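Local coordinates for protein beta-N-acetylhexosaminidase (Streptomyces plicatus, PDB 1JAK) that hydrolyses terminal N-acetylhexosamine residues from the non-reducing ends of glycoconjugates, as a family 20 glycosidase working by substrate-assisted catalysis, at residues V176-D181 against Q457-A462; I205-R210 against I302-A307; E235-A240 against L245-E250; P275-T278 against G283-S286; V293-V298 against M333-P338. All blocks are in the same frame, centred on the assembly; numbering follows the deposited sequence.

Contact 1. Residues V176-D181 against Q457-A462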
# COMPACT_ATOMS: atom_id res chain seq x y z
N VAL A 176 5.30 -4.28 10.58
CA VAL A 176 4.86 -4.30 9.19
C VAL A 176 3.44 -4.86 9.14
O VAL A 176 2.61 -4.40 8.36
CB VAL A 176 5.81 -5.14 8.31
CG1 VAL A 176 5.23 -5.29 6.91
CG2 VAL A 176 7.17 -4.46 8.23
N LYS A 177 3.16 -5.86 9.98
CA LYS A 177 1.81 -6.44 10.03
C LYS A 177 0.83 -5.35 10.45
O LYS A 177 -0.29 -5.28 9.95
CB LYS A 177 1.76 -7.60 11.02
CG LYS A 177 2.43 -8.86 10.52
CD LYS A 177 2.27 -10.00 11.52
CE LYS A 177 2.86 -11.29 10.97
NZ LYS A 177 2.74 -12.42 11.94
N ARG A 178 1.26 -4.51 11.39
CA ARG A 178 0.43 -3.41 11.86
C ARG A 178 0.12 -2.46 10.70
O ARG A 178 -1.02 -2.04 10.52
CB ARG A 178 1.12 -2.67 13.00
CG ARG A 178 0.49 -1.32 13.35
CD ARG A 178 1.07 -0.76 14.64
NE ARG A 178 0.88 0.69 14.76
CZ ARG A 178 1.05 1.38 15.88
NH1 ARG A 178 1.40 0.75 17.00
NH2 ARG A 178 0.88 2.69 15.89
N TYR A 179 1.14 -2.12 9.91
CA TYR A 179 0.91 -1.21 8.79
C TYR A 179 0.03 -1.87 7.74
O TYR A 179 -0.80 -1.22 7.11
CB TYR A 179 2.24 -0.77 8.17
CG TYR A 179 2.09 0.49 7.34
CD1 TYR A 179 1.78 1.71 7.94
CD2 TYR A 179 2.19 0.45 5.95
CE1 TYR A 179 1.57 2.86 7.18
CE2 TYR A 179 1.98 1.60 5.18
CZ TYR A 179 1.67 2.80 5.80
OH TYR A 179 1.45 3.93 5.06
N ILE A 180 0.21 -3.18 7.56
CA ILE A 180 -0.61 -3.93 6.62
C ILE A 180 -2.08 -3.79 7.02
O ILE A 180 -2.94 -3.55 6.18
CB ILE A 180 -0.21 -5.43 6.61
CG1 ILE A 180 1.06 -5.60 5.76
CG2 ILE A 180 -1.35 -6.30 6.09
CD1 ILE A 180 1.70 -6.97 5.87
N ASP A 181 -2.35 -3.91 8.32
CA ASP A 181 -3.73 -3.79 8.77
C ASP A 181 -4.27 -2.37 8.55
O ASP A 181 -5.45 -2.19 8.28
CB ASP A 181 -3.85 -4.22 10.23
CG ASP A 181 -3.59 -5.70 10.41
OD1 ASP A 181 -3.92 -6.47 9.49
OD2 ASP A 181 -3.08 -6.10 11.47
N GLN A 457 4.55 7.27 14.57
CA GLN A 457 4.96 8.32 13.65
C GLN A 457 4.50 7.95 12.24
O GLN A 457 4.13 8.82 11.45
CB GLN A 457 6.47 8.52 13.69
CG GLN A 457 6.98 8.95 15.06
CD GLN A 457 8.46 9.21 15.09
OE1 GLN A 457 9.23 8.53 14.42
NE2 GLN A 457 8.88 10.20 15.87
N LEU A 458 4.53 6.66 11.93
CA LEU A 458 4.07 6.22 10.62
C LEU A 458 2.59 6.59 10.48
O LEU A 458 2.17 7.09 9.44
CB LEU A 458 4.22 4.70 10.47
CG LEU A 458 5.63 4.12 10.48
CD1 LEU A 458 5.56 2.62 10.26
CD2 LEU A 458 6.47 4.78 9.38
N ASP A 459 1.81 6.36 11.53
CA ASP A 459 0.39 6.68 11.50
C ASP A 459 0.13 8.17 11.28
O ASP A 459 -0.72 8.55 10.46
CB ASP A 459 -0.32 6.26 12.80
CG ASP A 459 -0.50 4.76 12.92
OD1 ASP A 459 -0.60 4.07 11.88
OD2 ASP A 459 -0.57 4.26 14.07
N TYR A 460 0.84 9.02 12.02
CA TYR A 460 0.65 10.46 11.91
C TYR A 460 0.88 11.01 10.50
O TYR A 460 0.20 11.95 10.08
CB TYR A 460 1.56 11.18 12.90
CG TYR A 460 1.42 12.69 12.86
CD1 TYR A 460 0.34 13.33 13.47
CD2 TYR A 460 2.35 13.46 12.18
CE1 TYR A 460 0.19 14.72 13.40
CE2 TYR A 460 2.21 14.84 12.10
CZ TYR A 460 1.14 15.46 12.71
OH TYR A 460 1.02 16.83 12.62
N MET A 461 1.83 10.42 9.78
CA MET A 461 2.13 10.87 8.42
C MET A 461 1.26 10.15 7.38
O MET A 461 0.98 10.71 6.32
CB MET A 461 3.61 10.67 8.11
CG MET A 461 4.55 11.54 8.95
SD MET A 461 4.12 13.30 8.93
CE MET A 461 4.59 13.77 7.25
N ALA A 462 0.84 8.93 7.69
CA ALA A 462 0.01 8.18 6.75
C ALA A 462 -1.45 8.65 6.79
O ALA A 462 -2.11 8.71 5.75
CB ALA A 462 0.08 6.69 7.07
O HOH W 1 1.49 2.22 12.32
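D459 OD2 is gripped by two arginines: R178 reaches it across the contact with NH2 at 2.8 Å, and R182, one turn further along the same helix, completes a second salt bridge. R178 NH2 comes from above the carboxylate plane, 36° out of it, while the guanidinium and carboxylate planes lie within 20° of each other. With CG anti to the backbone N (chi1 167°) and the chain extended from CG to NE, R178 spans the gap between the helices, a length that suits arginine. A water ties the other ends of the pair together, accepting from R178 NE at 2.9 Å and donating to D459 OD1 at 2.8 Å. Two guanidinium groups around one carboxylate would probably favour its ionised form, and D456 gives R178 NH2 a second acid. Deeper in, Y179 lays its ring edge against A462, the hydroxyl OH lying 3.7 Å from CB; the small methyl leaves room for the phenol. Both helices, 173-184 and 455-462, pack on the outside of the parallel (beta/alpha)8 barrel, where Y179 and L458 rest together on L447 of strand 440-447, while V176 and I180 face helix 230-242.

Contact 2. Residues I205-R210 against I302-A307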
# COMPACT_ATOMS: atom_id res chain seq x y z
N ILE A 205 20.29 -12.61 2.09
CA ILE A 205 20.65 -13.23 0.81
C ILE A 205 21.75 -14.24 1.13
O ILE A 205 22.84 -13.86 1.55
CB ILE A 205 21.20 -12.17 -0.18
CG1 ILE A 205 20.15 -11.08 -0.43
CG2 ILE A 205 21.60 -12.83 -1.49
CD1 ILE A 205 18.85 -11.58 -1.03
N ASP A 206 21.46 -15.53 0.93
CA ASP A 206 22.44 -16.58 1.25
C ASP A 206 23.76 -16.47 0.50
O ASP A 206 24.83 -16.72 1.08
CB ASP A 206 21.85 -17.97 0.98
CG ASP A 206 20.65 -18.29 1.87
OD1 ASP A 206 20.63 -17.83 3.03
OD2 ASP A 206 19.75 -19.02 1.41
N SER A 207 23.70 -16.12 -0.77
CA SER A 207 24.91 -16.01 -1.59
C SER A 207 25.83 -14.85 -1.20
O SER A 207 27.02 -14.87 -1.51
CB SER A 207 24.54 -15.93 -3.07
OG SER A 207 23.51 -14.98 -3.30
N TRP A 208 25.27 -13.85 -0.52
CA TRP A 208 26.03 -12.68 -0.07
C TRP A 208 25.58 -12.38 1.37
O TRP A 208 24.89 -11.39 1.62
CB TRP A 208 25.75 -11.47 -0.97
CG TRP A 208 26.11 -11.69 -2.41
CD1 TRP A 208 25.46 -12.48 -3.31
CD2 TRP A 208 27.24 -11.15 -3.11
NE1 TRP A 208 26.11 -12.47 -4.52
CE2 TRP A 208 27.21 -11.66 -4.42
CE3 TRP A 208 28.28 -10.28 -2.74
CZ2 TRP A 208 28.18 -11.33 -5.38
CZ3 TRP A 208 29.25 -9.95 -3.69
CH2 TRP A 208 29.19 -10.48 -5.00
N PRO A 209 26.00 -13.22 2.33
CA PRO A 209 25.68 -13.12 3.75
C PRO A 209 25.90 -11.78 4.44
O PRO A 209 25.15 -11.42 5.35
CB PRO A 209 26.53 -14.22 4.38
CG PRO A 209 26.66 -15.22 3.29
CD PRO A 209 26.92 -14.35 2.09
N ARG A 210 26.93 -11.04 4.02
CA ARG A 210 27.24 -9.75 4.64
C ARG A 210 26.23 -8.65 4.36
O ARG A 210 26.18 -7.65 5.09
CB ARG A 210 28.63 -9.28 4.23
CG ARG A 210 29.77 -10.06 4.86
CD ARG A 210 31.12 -9.61 4.31
NE ARG A 210 31.39 -8.19 4.57
CZ ARG A 210 31.67 -7.69 5.77
NH1 ARG A 210 31.72 -8.48 6.84
NH2 ARG A 210 31.91 -6.39 5.91
N ILE A 302 18.42 -10.93 -7.26
CA ILE A 302 17.11 -11.00 -7.89
C ILE A 302 16.60 -12.45 -7.90
O ILE A 302 15.41 -12.70 -7.72
CB ILE A 302 17.16 -10.44 -9.32
CG1 ILE A 302 17.38 -8.92 -9.26
CG2 ILE A 302 15.87 -10.78 -10.07
CD1 ILE A 302 17.46 -8.23 -10.61
N GLY A 303 17.51 -13.39 -8.10
CA GLY A 303 17.11 -14.79 -8.12
C GLY A 303 16.58 -15.24 -6.77
O GLY A 303 15.55 -15.91 -6.69
N GLU A 304 17.29 -14.88 -5.70
CA GLU A 304 16.87 -15.27 -4.37
C GLU A 304 15.59 -14.56 -3.95
O GLU A 304 14.74 -15.14 -3.27
CB GLU A 304 17.99 -15.01 -3.35
CG GLU A 304 19.14 -16.02 -3.44
CD GLU A 304 20.04 -16.02 -2.22
OE1 GLU A 304 19.53 -15.89 -1.09
OE2 GLU A 304 21.27 -16.18 -2.39
N LEU A 305 15.44 -13.30 -4.36
CA LEU A 305 14.25 -12.55 -4.01
C LEU A 305 13.03 -13.09 -4.76
O LEU A 305 11.95 -13.22 -4.19
CB LEU A 305 14.43 -11.06 -4.33
CG LEU A 305 13.27 -10.13 -3.98
CD1 LEU A 305 12.96 -10.21 -2.49
CD2 LEU A 305 13.62 -8.70 -4.38
N ALA A 306 13.22 -13.43 -6.03
CA ALA A 306 12.12 -13.96 -6.83
C ALA A 306 11.58 -15.26 -6.23
O ALA A 306 10.38 -15.52 -6.26
CB ALA A 306 12.58 -14.19 -8.27
N ALA A 307 12.49 -16.07 -5.69
CA ALA A 307 12.12 -17.34 -5.09
C ALA A 307 11.20 -17.17 -3.88
O ALA A 307 10.40 -18.06 -3.58
CB ALA A 307 13.37 -18.11 -4.68
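A type I beta turn from I205 to W208, in the long segment that follows barrel strand 190-194, is held by the carboxylate of E304 from helix 292-307. E304 OE1 takes the backbone N of D206 at 2.8 Å and E304 OE2 that of S207 at 2.9 Å, each through the syn lone pair, so the acid reads two successive amides of the turn. The hydroxyl of S207 adds a third bond, OG to E304 OE2 at 2.7 Å, arriving on the anti side and 34° out of the carboxylate plane; a chi1 of 48° sets OG between the backbone N and the carbonyl carbon, close enough to N for both to reach E304 OE2. In a (beta/alpha)8 barrel such as this, the contact joins an excursion after the second strand to an outer helix. Glutamate suits the helix position because its chain, extended beyond CG, carries the acid far enough to reach the turn. I205 CG2 lies 3.5 Å from E304 OE2. The carboxylate of D206 stands near, OD2 being 4.0 Å from E304 OE1, but the negative charge of E304 is probably offset by K230, whose NZ forms a salt bridge with OE1.

Contact 3. Residues E235-A240 against L245-E250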
# COMPACT_ATOMS: atom_id res chain seq x y z
N GLU A 235 6.72 -14.84 6.15
CA GLU A 235 5.61 -14.58 7.06
C GLU A 235 4.92 -13.26 6.71
O GLU A 235 3.70 -13.15 6.80
CB GLU A 235 6.11 -14.57 8.51
CG GLU A 235 5.07 -14.17 9.56
CD GLU A 235 3.81 -15.02 9.54
OE1 GLU A 235 3.81 -16.13 8.96
OE2 GLU A 235 2.80 -14.58 10.13
N ILE A 236 5.71 -12.26 6.33
CA ILE A 236 5.12 -10.97 5.94
C ILE A 236 4.27 -11.19 4.69
O ILE A 236 3.16 -10.68 4.59
CB ILE A 236 6.22 -9.92 5.64
CG1 ILE A 236 6.93 -9.53 6.95
CG2 ILE A 236 5.60 -8.69 4.98
CD1 ILE A 236 8.06 -8.52 6.76
N VAL A 237 4.80 -11.95 3.74
CA VAL A 237 4.07 -12.22 2.51
C VAL A 237 2.78 -13.00 2.80
O VAL A 237 1.73 -12.71 2.22
CB VAL A 237 4.94 -13.03 1.51
CG1 VAL A 237 4.10 -13.45 0.31
CG2 VAL A 237 6.11 -12.17 1.04
N ARG A 238 2.86 -13.96 3.71
CA ARG A 238 1.69 -14.76 4.06
C ARG A 238 0.62 -13.89 4.72
O ARG A 238 -0.56 -13.97 4.38
CB ARG A 238 2.07 -15.89 5.01
CG ARG A 238 0.90 -16.82 5.35
CD ARG A 238 1.15 -17.58 6.64
NE ARG A 238 1.18 -16.67 7.79
CZ ARG A 238 0.12 -16.04 8.28
NH1 ARG A 238 -1.07 -16.21 7.71
NH2 ARG A 238 0.25 -15.22 9.31
N TYR A 239 1.05 -13.06 5.67
CA TYR A 239 0.12 -12.18 6.38
C TYR A 239 -0.51 -11.20 5.39
O TYR A 239 -1.72 -10.97 5.42
CB TYR A 239 0.86 -11.41 7.47
CG TYR A 239 -0.06 -10.69 8.44
CD1 TYR A 239 -0.70 -11.39 9.46
CD2 TYR A 239 -0.30 -9.32 8.33
CE1 TYR A 239 -1.56 -10.74 10.36
CE2 TYR A 239 -1.15 -8.66 9.21
CZ TYR A 239 -1.78 -9.38 10.22
OH TYR A 239 -2.61 -8.75 11.11
N ALA A 240 0.31 -10.63 4.52
CA ALA A 240 -0.19 -9.69 3.52
C ALA A 240 -1.21 -10.39 2.63
O ALA A 240 -2.25 -9.83 2.30
CB ALA A 240 0.96 -9.15 2.68
N LEU A 245 -3.18 -8.56 -0.06
CA LEU A 245 -2.18 -7.60 -0.52
C LEU A 245 -1.09 -8.42 -1.18
O LEU A 245 -0.50 -9.31 -0.57
CB LEU A 245 -1.59 -6.83 0.67
CG LEU A 245 -2.50 -5.80 1.33
CD1 LEU A 245 -1.90 -5.37 2.66
CD2 LEU A 245 -2.67 -4.60 0.41
N GLU A 246 -0.83 -8.13 -2.45
CA GLU A 246 0.22 -8.80 -3.21
C GLU A 246 1.49 -8.01 -2.89
O GLU A 246 1.53 -6.80 -3.10
CB GLU A 246 -0.10 -8.74 -4.70
CG GLU A 246 0.93 -9.38 -5.63
CD GLU A 246 0.46 -9.39 -7.07
OE1 GLU A 246 -0.40 -8.56 -7.42
OE2 GLU A 246 0.96 -10.22 -7.86
N VAL A 247 2.50 -8.68 -2.36
CA VAL A 247 3.74 -8.01 -1.99
C VAL A 247 4.64 -7.78 -3.20
O VAL A 247 4.95 -8.71 -3.94
CB VAL A 247 4.53 -8.80 -0.92
CG1 VAL A 247 5.87 -8.13 -0.63
CG2 VAL A 247 3.70 -8.88 0.36
N VAL A 248 5.04 -6.52 -3.38
CA VAL A 248 5.92 -6.11 -4.46
C VAL A 248 7.22 -5.68 -3.79
O VAL A 248 7.32 -4.57 -3.26
CB VAL A 248 5.33 -4.92 -5.24
CG1 VAL A 248 6.28 -4.49 -6.35
CG2 VAL A 248 3.98 -5.32 -5.84
N PRO A 249 8.23 -6.56 -3.80
CA PRO A 249 9.51 -6.22 -3.17
C PRO A 249 10.37 -5.36 -4.08
O PRO A 249 10.31 -5.49 -5.30
CB PRO A 249 10.14 -7.59 -2.94
CG PRO A 249 9.73 -8.31 -4.20
CD PRO A 249 8.27 -7.92 -4.35
N GLU A 250 11.17 -4.49 -3.48
CA GLU A 250 12.06 -3.63 -4.26
C GLU A 250 13.49 -3.69 -3.75
O GLU A 250 13.74 -3.56 -2.55
CB GLU A 250 11.62 -2.16 -4.22
CG GLU A 250 12.50 -1.24 -5.10
CD GLU A 250 12.31 0.25 -4.82
OE1 GLU A 250 11.29 0.62 -4.21
OE2 GLU A 250 13.18 1.05 -5.24
O HOH W 2 1.26 -11.46 -0.27
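Helix 230-242 turns back into strand 246-250 through a short connection, and the CA atoms of A240 and L245 are 5.0 Å apart, the nearest across the two segments. This helix-to-strand return is a repeating step of the (beta/alpha)8 barrel, here leading into its third strand. L245 N donates to A240 O at 2.8 Å, approaching from above the carbonyl plane, 44° out of it. Further up, the two chains diverge and side chains fill the space. V247 points at the helix and places CG2 3.6 Å from A240 CB; a chi1 of 176° is what turns this methyl to the helix. The same CG2 also meets V237, 4.1 Å from its CG2. Alanine suits this position, its lone methyl resting against V247 CG2 where the helix comes close to the strand, and a branched valine suits the extended strand. L245 turns its own CB to A240 CB at 4.0 Å and carries its branch on to I180 and V183 of helix 173-184. On the helix surface R238 holds E235 side-on, with NE and NH2 on separate oxygens. A water donates to V237 O and to L245 O, at 2.8 Å each.

Contact 4. Residues P275-T278 against G283-S286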
# COMPACT_ATOMS: atom_id res chain seq x y z
N PRO A 275 31.71 3.70 4.00
CA PRO A 275 31.24 3.39 5.35
C PRO A 275 29.73 3.15 5.32
O PRO A 275 29.07 3.46 4.32
CB PRO A 275 31.56 4.67 6.13
CG PRO A 275 32.62 5.35 5.31
CD PRO A 275 32.21 5.08 3.90
N LEU A 276 29.19 2.57 6.39
CA LEU A 276 27.75 2.38 6.47
C LEU A 276 27.22 3.81 6.52
O LEU A 276 27.85 4.68 7.12
CB LEU A 276 27.39 1.63 7.75
CG LEU A 276 27.76 0.14 7.75
CD1 LEU A 276 27.68 -0.42 9.16
CD2 LEU A 276 26.83 -0.61 6.81
N TYR A 277 26.08 4.05 5.89
CA TYR A 277 25.51 5.40 5.85
C TYR A 277 24.35 5.61 6.81
O TYR A 277 23.40 4.82 6.83
CB TYR A 277 25.06 5.72 4.42
CG TYR A 277 24.61 7.15 4.23
CD1 TYR A 277 25.50 8.21 4.39
CD2 TYR A 277 23.29 7.44 3.88
CE1 TYR A 277 25.08 9.53 4.21
CE2 TYR A 277 22.86 8.76 3.71
CZ TYR A 277 23.77 9.79 3.87
OH TYR A 277 23.35 11.10 3.71
N THR A 278 24.41 6.68 7.59
CA THR A 278 23.36 6.97 8.56
C THR A 278 22.74 8.36 8.36
O THR A 278 21.95 8.82 9.19
CB THR A 278 23.89 6.86 10.00
OG1 THR A 278 24.98 7.78 10.19
CG2 THR A 278 24.37 5.44 10.28
N GLY A 283 21.21 10.02 -3.73
CA GLY A 283 21.89 10.21 -5.01
C GLY A 283 23.39 10.06 -5.13
O GLY A 283 23.93 10.19 -6.23
N PHE A 284 24.06 9.76 -4.02
CA PHE A 284 25.52 9.66 -4.00
C PHE A 284 26.12 8.27 -4.22
O PHE A 284 27.33 8.15 -4.40
CB PHE A 284 26.01 10.20 -2.66
CG PHE A 284 25.47 9.45 -1.47
CD1 PHE A 284 26.07 8.27 -1.04
CD2 PHE A 284 24.33 9.91 -0.81
CE1 PHE A 284 25.54 7.56 0.03
CE2 PHE A 284 23.80 9.21 0.27
CZ PHE A 284 24.41 8.03 0.69
N SER A 285 25.29 7.24 -4.18
CA SER A 285 25.79 5.87 -4.35
C SER A 285 25.53 5.27 -5.72
O SER A 285 24.57 5.64 -6.39
CB SER A 285 25.16 4.97 -3.28
OG SER A 285 23.75 5.02 -3.39
N SER A 286 26.38 4.34 -6.12
CA SER A 286 26.20 3.67 -7.41
C SER A 286 26.95 2.35 -7.52
O SER A 286 28.10 2.24 -7.09
CB SER A 286 26.65 4.58 -8.56
OG SER A 286 26.50 3.91 -9.80
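Y277 sends its side chain from CB toward F284, and almost every atom of the ring takes part in the meeting. Its first torsion sets CG anti to the backbone N (chi1 -173°), which swings the ring out from the chain and presents one broad face across the gap. CG lies 3.7 Å from F284 CZ. On the next atoms the approach tightens on one side: CD2 is 3.4 Å from F284 CZ, while CD1 and CE1, across the ring, both stand 3.9 Å from the same carbon. Further out CE2 and CZ both lie 3.6 Å from F284 CE2, so the neighbouring edge runs on toward the phenol end. F284 CZ sits 3.3 Å above the plane of the tyrosine, over its centre. This is a T-shaped, edge-to-face pair, tilted from a true perpendicular: the planes meet at 60° and the centroids are 4.5 Å apart. It bridges two limbs of the long irregular loop between helices 258-263 and 292-307 of the barrel domain, near the sugar site, for the Y277 side chain lies about 9 Å from the bound azasugar and V282, next to G283, belongs to its pocket. An aromatic edge carries slightly positive C-H groups, which suit the electron-rich face of a tyrosine. Replacing Y277 by a serine would probably leave the edge of F284 without its facing ring and let the two limbs move apart more easily. At the tip, OH goes beyond the stack to the backbone N of K281, which lies in the bend between the limbs.

Contact 5. Residues V293-V298 against M333-P338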
# COMPACT_ATOMS: atom_id res chain seq x y z
N VAL A 293 31.49 -8.32 -11.83
CA VAL A 293 30.94 -8.81 -10.56
C VAL A 293 29.59 -8.17 -10.23
O VAL A 293 28.76 -8.78 -9.57
CB VAL A 293 31.92 -8.55 -9.39
CG1 VAL A 293 32.05 -7.06 -9.12
CG2 VAL A 293 31.44 -9.29 -8.14
N THR A 294 29.38 -6.96 -10.72
CA THR A 294 28.13 -6.24 -10.48
C THR A 294 26.91 -7.04 -10.94
O THR A 294 25.90 -7.10 -10.24
CB THR A 294 28.13 -4.89 -11.21
OG1 THR A 294 29.16 -4.06 -10.67
CG2 THR A 294 26.78 -4.19 -11.05
N TYR A 295 27.03 -7.65 -12.11
CA TYR A 295 25.93 -8.42 -12.67
C TYR A 295 25.76 -9.80 -12.04
O TYR A 295 24.66 -10.35 -12.05
CB TYR A 295 26.11 -8.48 -14.19
CG TYR A 295 26.21 -7.07 -14.74
CD1 TYR A 295 25.07 -6.29 -14.89
CD2 TYR A 295 27.45 -6.48 -14.96
CE1 TYR A 295 25.15 -4.94 -15.24
CE2 TYR A 295 27.55 -5.13 -15.30
CZ TYR A 295 26.40 -4.37 -15.44
OH TYR A 295 26.50 -3.03 -15.76
N ASP A 296 26.84 -10.34 -11.49
CA ASP A 296 26.74 -11.63 -10.81
C ASP A 296 25.95 -11.36 -9.53
O ASP A 296 25.06 -12.12 -9.14
CB ASP A 296 28.12 -12.18 -10.45
CG ASP A 296 28.91 -12.62 -11.66
OD1 ASP A 296 28.30 -13.17 -12.60
OD2 ASP A 296 30.14 -12.43 -11.67
N PHE A 297 26.29 -10.25 -8.88
CA PHE A 297 25.65 -9.81 -7.64
C PHE A 297 24.15 -9.59 -7.87
O PHE A 297 23.31 -10.12 -7.13
CB PHE A 297 26.30 -8.51 -7.17
CG PHE A 297 25.55 -7.83 -6.05
CD1 PHE A 297 25.62 -8.33 -4.75
CD2 PHE A 297 24.78 -6.70 -6.30
CE1 PHE A 297 24.92 -7.71 -3.72
CE2 PHE A 297 24.08 -6.07 -5.27
CZ PHE A 297 24.15 -6.58 -3.98
N VAL A 298 23.82 -8.82 -8.90
CA VAL A 298 22.42 -8.53 -9.20
C VAL A 298 21.64 -9.80 -9.52
O VAL A 298 20.51 -9.97 -9.06
CB VAL A 298 22.29 -7.55 -10.38
CG1 VAL A 298 20.84 -7.43 -10.81
CG2 VAL A 298 22.83 -6.18 -9.97
N MET A 333 20.51 -0.79 -17.08
CA MET A 333 19.12 -1.24 -17.15
C MET A 333 18.87 -2.19 -18.32
O MET A 333 18.03 -3.08 -18.22
CB MET A 333 18.18 -0.03 -17.23
CG MET A 333 18.12 0.74 -15.93
SD MET A 333 17.66 -0.34 -14.54
CE MET A 333 17.07 0.88 -13.34
N LYS A 334 19.60 -2.01 -19.41
CA LYS A 334 19.44 -2.89 -20.57
C LYS A 334 19.88 -4.30 -20.17
O LYS A 334 19.29 -5.30 -20.58
CB LYS A 334 20.29 -2.39 -21.74
CG LYS A 334 20.25 -3.27 -22.98
CD LYS A 334 18.92 -3.19 -23.70
CE LYS A 334 18.93 -4.01 -24.98
NZ LYS A 334 17.69 -3.80 -25.78
N ARG A 335 20.93 -4.36 -19.36
CA ARG A 335 21.49 -5.63 -18.90
C ARG A 335 20.73 -6.31 -17.77
O ARG A 335 20.60 -7.54 -17.76
CB ARG A 335 22.94 -5.41 -18.46
CG ARG A 335 23.86 -4.91 -19.56
CD ARG A 335 25.16 -4.35 -18.99
NE ARG A 335 26.04 -3.86 -20.05
CZ ARG A 335 27.11 -3.10 -19.84
NH1 ARG A 335 27.44 -2.74 -18.60
NH2 ARG A 335 27.86 -2.70 -20.86
N VAL A 336 20.20 -5.53 -16.84
CA VAL A 336 19.50 -6.11 -15.69
C VAL A 336 18.01 -6.41 -15.83
O VAL A 336 17.51 -7.35 -15.21
CB VAL A 336 19.70 -5.25 -14.43
CG1 VAL A 336 21.18 -5.16 -14.09
CG2 VAL A 336 19.12 -3.86 -14.64
N GLN A 337 17.28 -5.63 -16.63
CA GLN A 337 15.85 -5.89 -16.76
C GLN A 337 15.54 -7.34 -17.14
O GLN A 337 14.65 -7.96 -16.56
CB GLN A 337 15.21 -4.96 -17.79
CG GLN A 337 15.13 -3.50 -17.35
CD GLN A 337 14.34 -2.65 -18.33
OE1 GLN A 337 13.11 -2.65 -18.33
NE2 GLN A 337 15.06 -1.93 -19.19
N PRO A 338 16.29 -7.91 -18.11
CA PRO A 338 16.04 -9.30 -18.51
C PRO A 338 16.17 -10.31 -17.37
O PRO A 338 15.57 -11.38 -17.42
CB PRO A 338 17.08 -9.53 -19.60
CG PRO A 338 17.23 -8.16 -20.21
CD PRO A 338 17.29 -7.28 -18.99
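Y295 and R335 meet with their flat groups nearly perpendicular, ring and guanidinium planes 85° apart. The R335 chain crosses the phenol obliquely, its methylene CD 3.8 Å from Y295 CZ and its CB 3.9 Å from Y295 CE1, and at its end NH1 donates to Y295 OH at 3.0 Å. That oxygen lies in the guanidinium plane, and the N-H to acceptor angle is 149°. The extended chain of R335 from CG to NE gives it the reach, and arginine suits the place with a long aliphatic stem that can touch the ring with its methylenes and still bring a donor to the hydroxyl. Y295 OH is tied a second time, to the backbone O of V289, which probably steadies the hydroxyl end. Helices 292-307 and 326-342 are neighbours on the outer layer of the (beta/alpha)8 barrel and run the same way; the axes of segments 293-298 and 333-338 cross at -27° and approach to 10.7 Å. Inside the polar pair, V336 CG1 approaches the tyrosine at its ring edge, 4.1 Å from Y295 CD1. Replacing Y295 by an alanine would probably leave R335 NH1 without this acceptor and open a gap beside V336. The V336 and V298 side chains cross at about a right angle, CG1 to CG1 4.0 Å.

Overall arrangement
All five contacts lie in the catalytic barrel domain, at different depths. Contacts 1 and 3 are buried and meet each other: K177 pairs with E235, D181 bonds to Y239, and I180 packs on L245, so helix 173-184 is shared between neighbours on either flank. Contact 3 is mostly apolar, contact 1 mixes such packing with a charged bridge. Contacts 2 and 5, farther out and partly buried, both use helix 292-307 and touch where W208 packs on F297; one relies on a carboxylate taking backbone amides, the other on a tyrosine-arginine bond beside packed valines. Contact 4, purely aromatic, lies at the surface and touches none of the others.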